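Local structure of 2-hydroxyisobutanoyl-CoA mutase large subunit (Aquincola tertiaricarbonis, 4R3U) at residues S302-F313 and L363-G371; L338-L349 and G372-E383. The protein catalyses, together with the cobalamin-binding small subunit, the reversible isomerisation of 2-hydroxyisobutyryl-CoA and (S)-3-hydroxybutyryl-CoA. All coordinates share one frame; numbering follows the deposited sequence.

Contact 1. Residues S302-F313 and L363-G371; sequences SQGDFFEEVAKF and LQALSAVLG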
loop_
_atom_site.group_PDB
_atom_site.type_symbol
_atom_site.label_atom_id
_atom_site.label_comp_id
_atom_site.label_asym_id
_atom_site.label_seq_id
_atom_site.Cartn_x
_atom_site.Cartn_y
_atom_site.Cartn_z
ATOM N N SER A 302 -3.050 1.860 13.745
ATOM C CA SER A 302 -3.202 0.836 12.730
ATOM C C SER A 302 -1.776 0.354 12.566
ATOM O O SER A 302 -0.935 1.037 11.955
ATOM C CB SER A 302 -3.736 1.395 11.423
ATOM O OG SER A 302 -3.820 0.313 10.513
ATOM N N GLN A 303 -1.467 -0.760 13.245
ATOM C CA GLN A 303 -0.143 -1.365 13.248
ATOM C C GLN A 303 0.085 -2.218 12.021
ATOM O O GLN A 303 -0.790 -2.284 11.121
ATOM C CB GLN A 303 0.153 -2.128 14.555
ATOM C CG GLN A 303 1.116 -1.413 15.491
ATOM C CD GLN A 303 2.601 -1.671 15.226
ATOM O OE1 GLN A 303 3.029 -2.587 14.490
ATOM N NE2 GLN A 303 3.429 -0.871 15.866
ATOM N N GLY A 304 1.295 -2.824 11.994
ATOM C CA GLY A 304 1.827 -3.592 10.891
ATOM C C GLY A 304 1.169 -4.891 10.581
ATOM O O GLY A 304 1.293 -5.320 9.442
ATOM N N ASP A 305 0.548 -5.592 11.567
ATOM C CA ASP A 305 -0.070 -6.886 11.224
ATOM C C ASP A 305 -1.427 -6.601 10.617
ATOM O O ASP A 305 -2.410 -6.317 11.332
ATOM C CB ASP A 305 -0.151 -7.871 12.401
ATOM C CG ASP A 305 -0.339 -9.330 11.988
ATOM O OD1 ASP A 305 -1.324 -9.628 11.245
ATOM O OD2 ASP A 305 0.469 -10.188 12.437
ATOM N N PHE A 306 -1.449 -6.605 9.280
ATOM C CA PHE A 306 -2.616 -6.278 8.478
ATOM C C PHE A 306 -3.966 -6.804 8.999
ATOM O O PHE A 306 -4.862 -5.998 9.252
ATOM C CB PHE A 306 -2.366 -6.649 7.004
ATOM C CG PHE A 306 -3.434 -6.159 6.063
ATOM C CD1 PHE A 306 -3.446 -4.836 5.631
ATOM C CD2 PHE A 306 -4.435 -7.020 5.610
ATOM C CE1 PHE A 306 -4.442 -4.371 4.775
ATOM C CE2 PHE A 306 -5.418 -6.566 4.729
ATOM C CZ PHE A 306 -5.418 -5.241 4.318
ATOM N N PHE A 307 -4.097 -8.137 9.162
ATOM C CA PHE A 307 -5.337 -8.768 9.618
ATOM C C PHE A 307 -5.616 -8.650 11.084
ATOM O O PHE A 307 -6.774 -8.392 11.444
ATOM C CB PHE A 307 -5.468 -10.202 9.138
ATOM C CG PHE A 307 -5.648 -10.282 7.644
ATOM C CD1 PHE A 307 -6.832 -9.858 7.046
ATOM C CD2 PHE A 307 -4.625 -10.747 6.831
ATOM C CE1 PHE A 307 -6.998 -9.929 5.668
ATOM C CE2 PHE A 307 -4.794 -10.808 5.455
ATOM C CZ PHE A 307 -5.988 -10.412 4.884
ATOM N N GLU A 308 -4.558 -8.756 11.933
ATOM C CA GLU A 308 -4.675 -8.586 13.384
ATOM C C GLU A 308 -5.275 -7.196 13.778
ATOM O O GLU A 308 -6.126 -7.116 14.662
ATOM C CB GLU A 308 -3.324 -8.797 14.028
ATOM C CG GLU A 308 -3.223 -8.373 15.476
ATOM C CD GLU A 308 -1.932 -8.848 16.104
ATOM O OE1 GLU A 308 -0.847 -8.374 15.683
ATOM O OE2 GLU A 308 -2.009 -9.765 16.956
ATOM N N GLU A 309 -4.829 -6.128 13.108
ATOM C CA GLU A 309 -5.281 -4.755 13.330
ATOM C C GLU A 309 -6.741 -4.571 12.993
ATOM O O GLU A 309 -7.443 -3.958 13.766
ATOM C CB GLU A 309 -4.366 -3.764 12.575
ATOM C CG GLU A 309 -3.005 -3.681 13.236
ATOM C CD GLU A 309 -3.062 -3.199 14.680
ATOM O OE1 GLU A 309 -3.533 -2.061 14.901
ATOM O OE2 GLU A 309 -2.641 -3.951 15.590
ATOM N N VAL A 310 -7.220 -5.192 11.913
ATOM C CA VAL A 310 -8.631 -5.194 11.511
ATOM C C VAL A 310 -9.473 -5.966 12.565
ATOM O O VAL A 310 -10.514 -5.475 13.006
ATOM C CB VAL A 310 -8.809 -5.781 10.080
ATOM C CG1 VAL A 310 -10.280 -5.880 9.706
ATOM C CG2 VAL A 310 -8.038 -4.960 9.041
ATOM N N ALA A 311 -8.993 -7.149 12.980
ATOM C CA ALA A 311 -9.644 -7.990 13.980
ATOM C C ALA A 311 -9.786 -7.217 15.304
ATOM O O ALA A 311 -10.834 -7.283 15.950
ATOM C CB ALA A 311 -8.812 -9.235 14.207
ATOM N N LYS A 312 -8.722 -6.478 15.690
ATOM C CA LYS A 312 -8.626 -5.669 16.889
ATOM C C LYS A 312 -9.683 -4.564 16.880
ATOM O O LYS A 312 -10.343 -4.357 17.896
ATOM C CB LYS A 312 -7.208 -5.083 16.972
ATOM C CG LYS A 312 -6.874 -4.311 18.253
ATOM C CD LYS A 312 -5.687 -3.364 18.030
ATOM C CE LYS A 312 -6.136 -2.092 17.348
ATOM N NZ LYS A 312 -4.985 -1.281 16.883
ATOM N N PHE A 313 -9.854 -3.858 15.735
ATOM C CA PHE A 313 -10.819 -2.757 15.598
ATOM C C PHE A 313 -12.257 -3.253 15.740
ATOM O O PHE A 313 -13.062 -2.607 16.418
ATOM C CB PHE A 313 -10.625 -2.026 14.266
ATOM C CG PHE A 313 -9.287 -1.359 14.016
ATOM C CD1 PHE A 313 -8.710 -0.532 14.979
ATOM C CD2 PHE A 313 -8.647 -1.481 12.781
ATOM C CE1 PHE A 313 -7.498 0.126 14.727
ATOM C CE2 PHE A 313 -7.421 -0.852 12.536
ATOM C CZ PHE A 313 -6.868 -0.034 13.498
ATOM N N LEU A 363 -0.513 0.131 3.552
ATOM C CA LEU A 363 -1.102 -1.066 4.126
ATOM C C LEU A 363 -1.843 -0.754 5.437
ATOM O O LEU A 363 -2.976 -1.220 5.627
ATOM C CB LEU A 363 -0.018 -2.157 4.311
ATOM C CG LEU A 363 0.802 -2.488 3.060
ATOM C CD1 LEU A 363 1.862 -3.499 3.350
ATOM C CD2 LEU A 363 -0.074 -2.935 1.895
ATOM N N GLN A 364 -1.207 0.068 6.303
ATOM C CA GLN A 364 -1.741 0.502 7.588
ATOM C C GLN A 364 -2.991 1.388 7.420
ATOM O O GLN A 364 -3.958 1.204 8.147
ATOM C CB GLN A 364 -0.656 1.173 8.421
ATOM C CG GLN A 364 0.394 0.193 8.919
ATOM C CD GLN A 364 1.658 0.881 9.360
ATOM O OE1 GLN A 364 1.641 2.050 9.771
ATOM N NE2 GLN A 364 2.794 0.167 9.294
ATOM N N ALA A 365 -3.005 2.286 6.405
ATOM C CA ALA A 365 -4.152 3.090 6.074
ATOM C C ALA A 365 -5.299 2.158 5.645
ATOM O O ALA A 365 -6.427 2.338 6.102
ATOM C CB ALA A 365 -3.806 4.050 4.963
ATOM N N LEU A 366 -5.014 1.149 4.806
ATOM C CA LEU A 366 -6.001 0.178 4.339
ATOM C C LEU A 366 -6.629 -0.621 5.493
ATOM O O LEU A 366 -7.846 -0.795 5.501
ATOM C CB LEU A 366 -5.438 -0.743 3.235
ATOM C CG LEU A 366 -6.453 -1.744 2.601
ATOM C CD1 LEU A 366 -7.677 -1.002 1.969
ATOM C CD2 LEU A 366 -5.774 -2.657 1.624
ATOM N N SER A 367 -5.813 -1.075 6.466
ATOM C CA SER A 367 -6.261 -1.776 7.680
ATOM C C SER A 367 -7.256 -0.880 8.461
ATOM O O SER A 367 -8.259 -1.373 8.957
ATOM C CB SER A 367 -5.069 -2.097 8.582
ATOM O OG SER A 367 -4.494 -3.369 8.347
ATOM N N ALA A 368 -6.989 0.427 8.543
ATOM C CA ALA A 368 -7.863 1.380 9.238
ATOM C C ALA A 368 -9.242 1.511 8.564
ATOM O O ALA A 368 -10.269 1.556 9.254
ATOM C CB ALA A 368 -7.185 2.742 9.324
ATOM N N VAL A 369 -9.244 1.534 7.216
ATOM C CA VAL A 369 -10.428 1.657 6.352
ATOM C C VAL A 369 -11.262 0.364 6.434
ATOM O O VAL A 369 -12.484 0.422 6.581
ATOM C CB VAL A 369 -9.981 2.006 4.901
ATOM C CG1 VAL A 369 -11.146 1.951 3.916
ATOM C CG2 VAL A 369 -9.319 3.375 4.860
ATOM N N LEU A 370 -10.590 -0.803 6.367
ATOM C CA LEU A 370 -11.217 -2.118 6.457
ATOM C C LEU A 370 -11.709 -2.334 7.895
ATOM O O LEU A 370 -12.694 -3.055 8.110
ATOM C CB LEU A 370 -10.230 -3.228 6.017
ATOM C CG LEU A 370 -9.724 -3.218 4.566
ATOM C CD1 LEU A 370 -9.012 -4.501 4.254
ATOM C CD2 LEU A 370 -10.854 -2.983 3.528
ATOM N N GLY A 371 -11.029 -1.675 8.842
ATOM C CA GLY A 371 -11.344 -1.639 10.270
ATOM C C GLY A 371 -12.477 -0.700 10.651
ATOM O O GLY A 371 -12.972 -0.768 11.782
HETATM O O HOH W 1 -1.486 -2.783 8.679
#

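Contact 2. Residues L338-L349 and G372-E383; sequences LRFHCQTAAATL and GAQSLHTNGYDE. With 3HC (3-hydroxybutanoyl-coenzyme A), chain E.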
loop_
_atom_site.group_PDB
_atom_site.type_symbol
_atom_site.label_atom_id
_atom_site.label_comp_id
_atom_site.label_asym_id
_atom_site.label_seq_id
_atom_site.Cartn_x
_atom_site.Cartn_y
_atom_site.Cartn_z
ATOM N N LEU A 338 -19.028 2.528 19.007
ATOM C CA LEU A 338 -17.670 3.039 19.133
ATOM C C LEU A 338 -17.281 3.787 17.875
ATOM O O LEU A 338 -17.371 3.245 16.776
ATOM C CB LEU A 338 -16.672 1.882 19.425
ATOM C CG LEU A 338 -15.211 2.247 19.712
ATOM C CD1 LEU A 338 -14.624 1.352 20.776
ATOM C CD2 LEU A 338 -14.357 2.168 18.442
ATOM N N ARG A 339 -16.864 5.033 18.049
ATOM C CA ARG A 339 -16.373 5.902 16.984
ATOM C C ARG A 339 -14.900 6.105 17.327
ATOM O O ARG A 339 -14.572 6.279 18.512
ATOM C CB ARG A 339 -17.109 7.272 16.937
ATOM C CG ARG A 339 -18.617 7.215 16.642
ATOM C CD ARG A 339 -19.250 8.578 16.821
ATOM N NE ARG A 339 -18.903 9.134 18.132
ATOM C CZ ARG A 339 -18.716 10.421 18.399
ATOM N NH1 ARG A 339 -18.871 11.335 17.451
ATOM N NH2 ARG A 339 -18.378 10.803 19.615
ATOM N N PHE A 340 -14.006 6.035 16.313
ATOM C CA PHE A 340 -12.573 6.183 16.558
ATOM C C PHE A 340 -11.776 6.868 15.456
ATOM O O PHE A 340 -12.097 6.746 14.270
ATOM C CB PHE A 340 -11.913 4.840 16.977
ATOM C CG PHE A 340 -11.635 3.845 15.870
ATOM C CD1 PHE A 340 -12.655 3.045 15.352
ATOM C CD2 PHE A 340 -10.340 3.657 15.387
ATOM C CE1 PHE A 340 -12.384 2.085 14.365
ATOM C CE2 PHE A 340 -10.080 2.724 14.372
ATOM C CZ PHE A 340 -11.098 1.937 13.879
ATOM N N HIS A 341 -10.741 7.623 15.887
ATOM C CA HIS A 341 -9.754 8.232 15.022
ATOM C C HIS A 341 -8.645 7.195 14.995
ATOM O O HIS A 341 -8.413 6.486 15.987
ATOM C CB HIS A 341 -9.204 9.544 15.599
ATOM C CG HIS A 341 -8.010 10.085 14.843
ATOM N ND1 HIS A 341 -8.136 10.646 13.580
ATOM C CD2 HIS A 341 -6.703 10.087 15.177
ATOM C CE1 HIS A 341 -6.924 10.966 13.199
ATOM N NE2 HIS A 341 -6.030 10.671 14.128
ATOM N N CYS A 342 -7.961 7.102 13.863
ATOM C CA CYS A 342 -6.873 6.149 13.695
ATOM C C CYS A 342 -5.638 6.874 13.150
ATOM O O CYS A 342 -5.756 7.801 12.356
ATOM C CB CYS A 342 -7.310 5.001 12.776
ATOM S SG CYS A 342 -6.145 3.622 12.682
ATOM N N GLN A 343 -4.460 6.448 13.591
ATOM C CA GLN A 343 -3.196 6.938 13.076
ATOM C C GLN A 343 -2.409 5.700 12.771
ATOM O O GLN A 343 -2.471 4.736 13.537
ATOM C CB GLN A 343 -2.463 7.839 14.084
ATOM C CG GLN A 343 -1.193 8.493 13.512
ATOM C CD GLN A 343 -0.540 9.477 14.458
ATOM O OE1 GLN A 343 -1.114 9.931 15.450
ATOM N NE2 GLN A 343 0.665 9.868 14.148
ATOM N N THR A 344 -1.692 5.706 11.641
ATOM C CA THR A 344 -0.856 4.597 11.223
ATOM C C THR A 344 0.331 4.512 12.188
ATOM O O THR A 344 0.691 5.538 12.805
ATOM C CB THR A 344 -0.531 4.706 9.715
ATOM O OG1 THR A 344 0.233 5.885 9.459
ATOM C CG2 THR A 344 -1.793 4.710 8.835
ATOM N N ALA A 345 0.897 3.284 12.388
ATOM C CA ALA A 345 2.008 3.091 13.318
ATOM C C ALA A 345 3.323 3.732 12.899
ATOM O O ALA A 345 4.066 3.210 12.050
ATOM C CB ALA A 345 2.205 1.616 13.604
ATOM N N ALA A 346 3.646 4.838 13.561
ATOM C CA ALA A 346 4.872 5.602 13.390
ATOM C C ALA A 346 6.108 4.727 13.822
ATOM O O ALA A 346 7.170 4.794 13.187
ATOM C CB ALA A 346 4.767 6.824 14.241
ATOM N N ALA A 347 5.933 3.854 14.863
ATOM C CA ALA A 347 6.997 2.983 15.341
ATOM C C ALA A 347 7.490 1.925 14.290
ATOM O O ALA A 347 8.597 1.368 14.461
ATOM C CB ALA A 347 6.591 2.314 16.653
ATOM N N THR A 348 6.691 1.670 13.215
ATOM C CA THR A 348 7.061 0.722 12.151
ATOM C C THR A 348 7.941 1.361 11.055
ATOM O O THR A 348 8.535 0.652 10.231
ATOM C CB THR A 348 5.847 0.125 11.490
ATOM O OG1 THR A 348 5.139 1.159 10.838
ATOM C CG2 THR A 348 4.958 -0.638 12.435
ATOM N N LEU A 349 7.962 2.695 11.010
ATOM C CA LEU A 349 8.652 3.481 9.999
ATOM C C LEU A 349 10.125 3.659 10.313
ATOM O O LEU A 349 10.515 3.698 11.483
ATOM C CB LEU A 349 7.922 4.821 9.762
ATOM C CG LEU A 349 6.386 4.761 9.509
ATOM C CD1 LEU A 349 5.853 6.109 9.127
ATOM C CD2 LEU A 349 6.030 3.822 8.386
ATOM N N GLY A 372 -12.904 0.171 9.727
ATOM C CA GLY A 372 -14.049 1.062 9.929
ATOM C C GLY A 372 -13.799 2.323 10.742
ATOM O O GLY A 372 -14.700 2.790 11.445
ATOM N N ALA A 373 -12.587 2.921 10.605
ATOM C CA ALA A 373 -12.180 4.168 11.274
ATOM C C ALA A 373 -13.033 5.356 10.768
ATOM O O ALA A 373 -13.483 5.348 9.607
ATOM C CB ALA A 373 -10.703 4.421 11.035
ATOM N N GLN A 374 -13.284 6.342 11.655
ATOM C CA GLN A 374 -14.117 7.536 11.380
ATOM C C GLN A 374 -13.269 8.687 10.918
ATOM O O GLN A 374 -13.770 9.629 10.280
ATOM C CB GLN A 374 -14.872 7.979 12.650
ATOM C CG GLN A 374 -16.141 7.209 12.923
ATOM C CD GLN A 374 -15.951 5.724 13.044
ATOM O OE1 GLN A 374 -15.428 5.213 14.031
ATOM N NE2 GLN A 374 -16.321 5.005 12.003
ATOM N N SER A 375 -11.995 8.635 11.319
ATOM C CA SER A 375 -10.996 9.646 11.071
ATOM C C SER A 375 -9.641 8.958 10.956
ATOM O O SER A 375 -9.382 7.946 11.639
ATOM C CB SER A 375 -11.019 10.677 12.199
ATOM O OG SER A 375 -10.140 11.768 11.987
ATOM N N LEU A 376 -8.782 9.482 10.064
ATOM C CA LEU A 376 -7.469 8.904 9.835
ATOM C C LEU A 376 -6.378 9.892 9.551
ATOM O O LEU A 376 -6.525 10.751 8.681
ATOM C CB LEU A 376 -7.542 7.849 8.710
ATOM C CG LEU A 376 -6.262 7.089 8.273
ATOM C CD1 LEU A 376 -5.702 6.224 9.398
ATOM C CD2 LEU A 376 -6.525 6.274 7.023
ATOM N N HIS A 377 -5.235 9.715 10.251
ATOM C CA HIS A 377 -3.998 10.405 9.993
ATOM C C HIS A 377 -3.044 9.321 9.427
ATOM O O HIS A 377 -2.793 8.287 10.071
ATOM C CB HIS A 377 -3.378 10.996 11.278
ATOM C CG HIS A 377 -1.983 11.548 11.073
ATOM N ND1 HIS A 377 -1.762 12.901 10.828
ATOM C CD2 HIS A 377 -0.790 10.906 11.064
ATOM C CE1 HIS A 377 -0.459 13.025 10.649
ATOM N NE2 HIS A 377 0.172 11.861 10.809
ATOM N N THR A 378 -2.470 9.595 8.247
ATOM C CA THR A 378 -1.426 8.768 7.667
ATOM C C THR A 378 -0.096 9.476 7.939
ATOM O O THR A 378 0.003 10.699 7.743
ATOM C CB THR A 378 -1.672 8.488 6.178
ATOM O OG1 THR A 378 -2.244 9.631 5.561
ATOM C CG2 THR A 378 -2.559 7.281 5.951
ATOM N N ASN A 379 0.930 8.721 8.387
ATOM C CA ASN A 379 2.217 9.335 8.685
ATOM C C ASN A 379 2.976 9.703 7.422
ATOM O O ASN A 379 2.644 9.183 6.353
ATOM C CB ASN A 379 3.067 8.436 9.590
ATOM C CG ASN A 379 2.411 8.096 10.883
ATOM O OD1 ASN A 379 1.704 8.909 11.482
ATOM N ND2 ASN A 379 2.599 6.856 11.315
ATOM N N GLY A 380 3.946 10.619 7.563
ATOM C CA GLY A 380 4.830 11.055 6.494
ATOM C C GLY A 380 5.990 10.075 6.383
ATOM O O GLY A 380 6.339 9.405 7.372
ATOM N N TYR A 381 6.613 9.990 5.159
ATOM C CA TYR A 381 7.751 9.119 4.909
ATOM C C TYR A 381 8.972 9.557 5.721
ATOM O O TYR A 381 9.880 8.751 5.946
ATOM C CB TYR A 381 8.065 8.991 3.403
ATOM C CG TYR A 381 8.140 10.318 2.676
ATOM C CD1 TYR A 381 9.177 11.225 2.928
ATOM C CD2 TYR A 381 7.214 10.649 1.693
ATOM C CE1 TYR A 381 9.262 12.441 2.237
ATOM C CE2 TYR A 381 7.290 11.863 0.998
ATOM C CZ TYR A 381 8.316 12.751 1.268
ATOM O OH TYR A 381 8.387 13.936 0.559
ATOM N N ASP A 382 8.958 10.811 6.212
ATOM C CA ASP A 382 10.007 11.438 7.018
ATOM C C ASP A 382 9.808 11.280 8.552
ATOM O O ASP A 382 10.475 11.962 9.341
ATOM C CB ASP A 382 10.193 12.917 6.603
ATOM C CG ASP A 382 8.994 13.882 6.631
ATOM O OD1 ASP A 382 7.879 13.456 7.020
ATOM O OD2 ASP A 382 9.182 15.068 6.274
ATOM N N GLU A 383 8.942 10.340 8.963
ATOM C CA GLU A 383 8.605 10.072 10.362
ATOM C C GLU A 383 9.802 9.907 11.307
ATOM O O GLU A 383 9.803 10.475 12.392
ATOM C CB GLU A 383 7.645 8.868 10.455
ATOM C CG GLU A 383 7.132 8.553 11.853
ATOM C CD GLU A 383 6.235 9.552 12.555
ATOM O OE1 GLU A 383 6.292 9.574 13.802
ATOM O OE2 GLU A 383 5.445 10.261 11.890
HETATM N N1A 3HC E . -23.912 8.609 7.305
HETATM C C2A 3HC E . -24.583 9.784 7.907
HETATM N N3A 3HC E . -23.672 10.575 8.744
HETATM C C4A 3HC E . -22.372 10.229 8.903
HETATM C C5A 3HC E . -21.847 9.132 8.317
HETATM C C6A 3HC E . -22.619 8.331 7.550
HETATM N N6A 3HC E . -22.046 7.261 7.001
HETATM N N7A 3HC E . -20.556 9.080 8.658
HETATM C C8A 3HC E . -20.286 10.127 9.432
HETATM N N9A 3HC E . -21.409 10.817 9.608
HETATM C C1B 3HC E . -21.633 12.069 10.394
HETATM C C2B 3HC E . -21.418 11.871 11.880
HETATM O O2B 3HC E . -22.607 11.410 12.530
HETATM C C3B 3HC E . -21.024 13.267 12.333
HETATM O O3B 3HC E . -22.196 14.100 12.516
HETATM P P3B 3HC E . -22.404 15.071 13.789
HETATM O O7A 3HC E . -21.261 16.002 13.690
HETATM O O8A 3HC E . -23.724 15.678 13.492
HETATM O O9A 3HC E . -22.380 14.120 14.924
HETATM C C4B 3HC E . -20.236 13.814 11.148
HETATM O O4B 3HC E . -20.666 13.059 9.974
HETATM C C5B 3HC E . -18.720 13.695 11.386
HETATM O O5B 3HC E . -18.308 12.314 11.277
HETATM P P1A 3HC E . -17.661 11.463 12.506
HETATM O O1A 3HC E . -18.089 11.997 13.828
HETATM O O2A 3HC E . -17.870 10.031 12.232
HETATM O O3A 3HC E . -16.088 11.793 12.170
HETATM P P2A 3HC E . -15.145 12.925 12.856
HETATM O O4A 3HC E . -13.836 12.880 12.187
HETATM O O5A 3HC E . -15.848 14.228 12.959
HETATM O O6A 3HC E . -15.020 12.344 14.321
HETATM C CBP 3HC E . -14.029 11.180 16.201
HETATM C CCP 3HC E . -14.281 11.163 14.678
HETATM C CDP 3HC E . -15.398 11.005 16.873
HETATM C CEP 3HC E . -13.160 9.977 16.587
HETATM C CAP 3HC E . -13.381 12.531 16.656
HETATM O OAP 3HC E . -13.237 12.670 18.086
HETATM C C9P 3HC E . -12.101 12.980 15.893
HETATM O O9P 3HC E . -12.175 13.642 14.856
HETATM N N8P 3HC E . -10.929 12.690 16.481
HETATM C C7P 3HC E . -9.657 13.124 15.893
HETATM C C6P 3HC E . -8.516 12.895 16.874
HETATM C C5P 3HC E . -7.151 13.235 16.268
HETATM O O5P 3HC E . -7.007 13.552 15.084
HETATM N N4P 3HC E . -6.152 13.154 17.155
HETATM C C3P 3HC E . -4.766 13.414 16.793
HETATM C C2P 3HC E . -3.894 12.685 17.778
HETATM S S1P 3HC E . -2.129 12.855 17.371
HETATM C C1 3HC E . -1.484 11.920 18.767
HETATM O O1 3HC E . -1.922 12.013 19.912
HETATM C C2 3HC E . -0.381 10.893 18.455
HETATM C C3 3HC E . 0.990 11.548 18.270
HETATM O O3 3HC E . 0.914 12.516 17.230
HETATM C C4 3HC E . 1.483 12.196 19.573
HETATM O O HOH W 2 2.560 4.630 9.166
#

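Contact 1. Residues S302-F313 and L363-G371
Between F306-F313 and L363-L370 two helices run in nearly the same direction, their axes 8.7 Å apart at closest approach and crossing at -29°, the nearest CA pair being V310 and G371, 4.6 Å apart. S367 is the polar centre: its OG donates to F306 O at 2.8 Å, in the carbonyl plane and on a lone pair, while a water donates hydrogen bonds both to Q303 O and to this hydroxyl. At the end of strand 298-302, S302 holds OG anti to its own N (chi1 179°), which carries it to Q364 O at 2.5 Å. That carbonyl also accepts from A368 N, and the two donors arrive from opposite faces of its plane. The F306 ring enters as a knob into the hole formed by L363, L366, S367 and L370. Its CZ reaches L366 CD2 at the ring edge and L370 CD1 obliquely, both at 3.7 Å. Farther along, the F313 ring turns an edge to S367 O, with CE2 3.7 Å from it. G371 faces this ring bare; a CB there would clash with F313 CD2, so glycine permits the approach. S302, F313 and A368 also rest on C342 of strand 340-344, and Q364 on T344, placing both helices on the outer side of the TIM barrel, and L366 and L370 pack against F306 and F307 of the second subunit. Chemically, then, serine hydroxyls tie helix 357-370 to backbone carbonyl and strand end, whereas the phenylalanines fill the apolar remainder of a buried interface.

Contact 2. Residues L338-L349 and G372-E383
H341, C342 and Q343 pair with S375, L376 and H377 as neighbouring parallel strands, the tightly packed part of the contact. C342 is gripped on both backbone sides: its N donates to S375 O at 2.8 Å, and its O accepts from H377 N at 2.9 Å. H341 ND1 and S375 OG share a 2.8 Å hydrogen bond near the ring plane, and R99 NE donates to the same hydroxyl. This fixes the imidazole with O5P of 3-hydroxybutanoyl-CoA 3.1 Å above the plane over its centre. Just before S375, Q374 bends at chi2 (57°) and brings OE1 into line with F340 N, a 2.8 Å bond on a lone pair in the carbonyl plane, while its NE2 donates to G372 O. With an alanine here, F340 N would probably lose its acceptor and G372 O its side-chain donor. Across the ring face of F340 lies A373 CA, a CH-pi contact of 3.9 Å to the centroid. N379 extends the tight part: its N donates to T344 OG1, its ND2 to T344 O and weakly to a water, and its OD1 accepts from Q343 NE2 at 3.0 Å, in the amide plane of Q343, whose OE1 approaches substrate C2. Beyond it the contact is looser, and L349 CD1 merely packs on E383 CB. The paired strands thus form a barrel wall whose H341-S375-H377 face presents polar groups to the coenzyme A chain and the adenosyl site.

Overall arrangement
Contact 1 and contact 2 have centres about 10 Å apart and are joined through one beta-alpha-beta unit: helix 357-370, one side of contact 1, is the crossover between the two strands of contact 2. They meet directly through S302, whose N lies 2.9 Å from Q343 O and whose O lies 2.9 Å from A345 N, both probable hydrogen bonds of adjacent barrel strands. F313 of contact 1 also stacks on F340 of contact 2, and Q364 NE2 donates to T348 OG1. Contact 2 lines the ligand pocket, the Q343 side chain being about 3 Å from 5'-deoxyadenosine; contact 1 backs it, with the Q364 side chain about 9 Å from that ligand and the Q303 side chain about 9 Å from cobalamin.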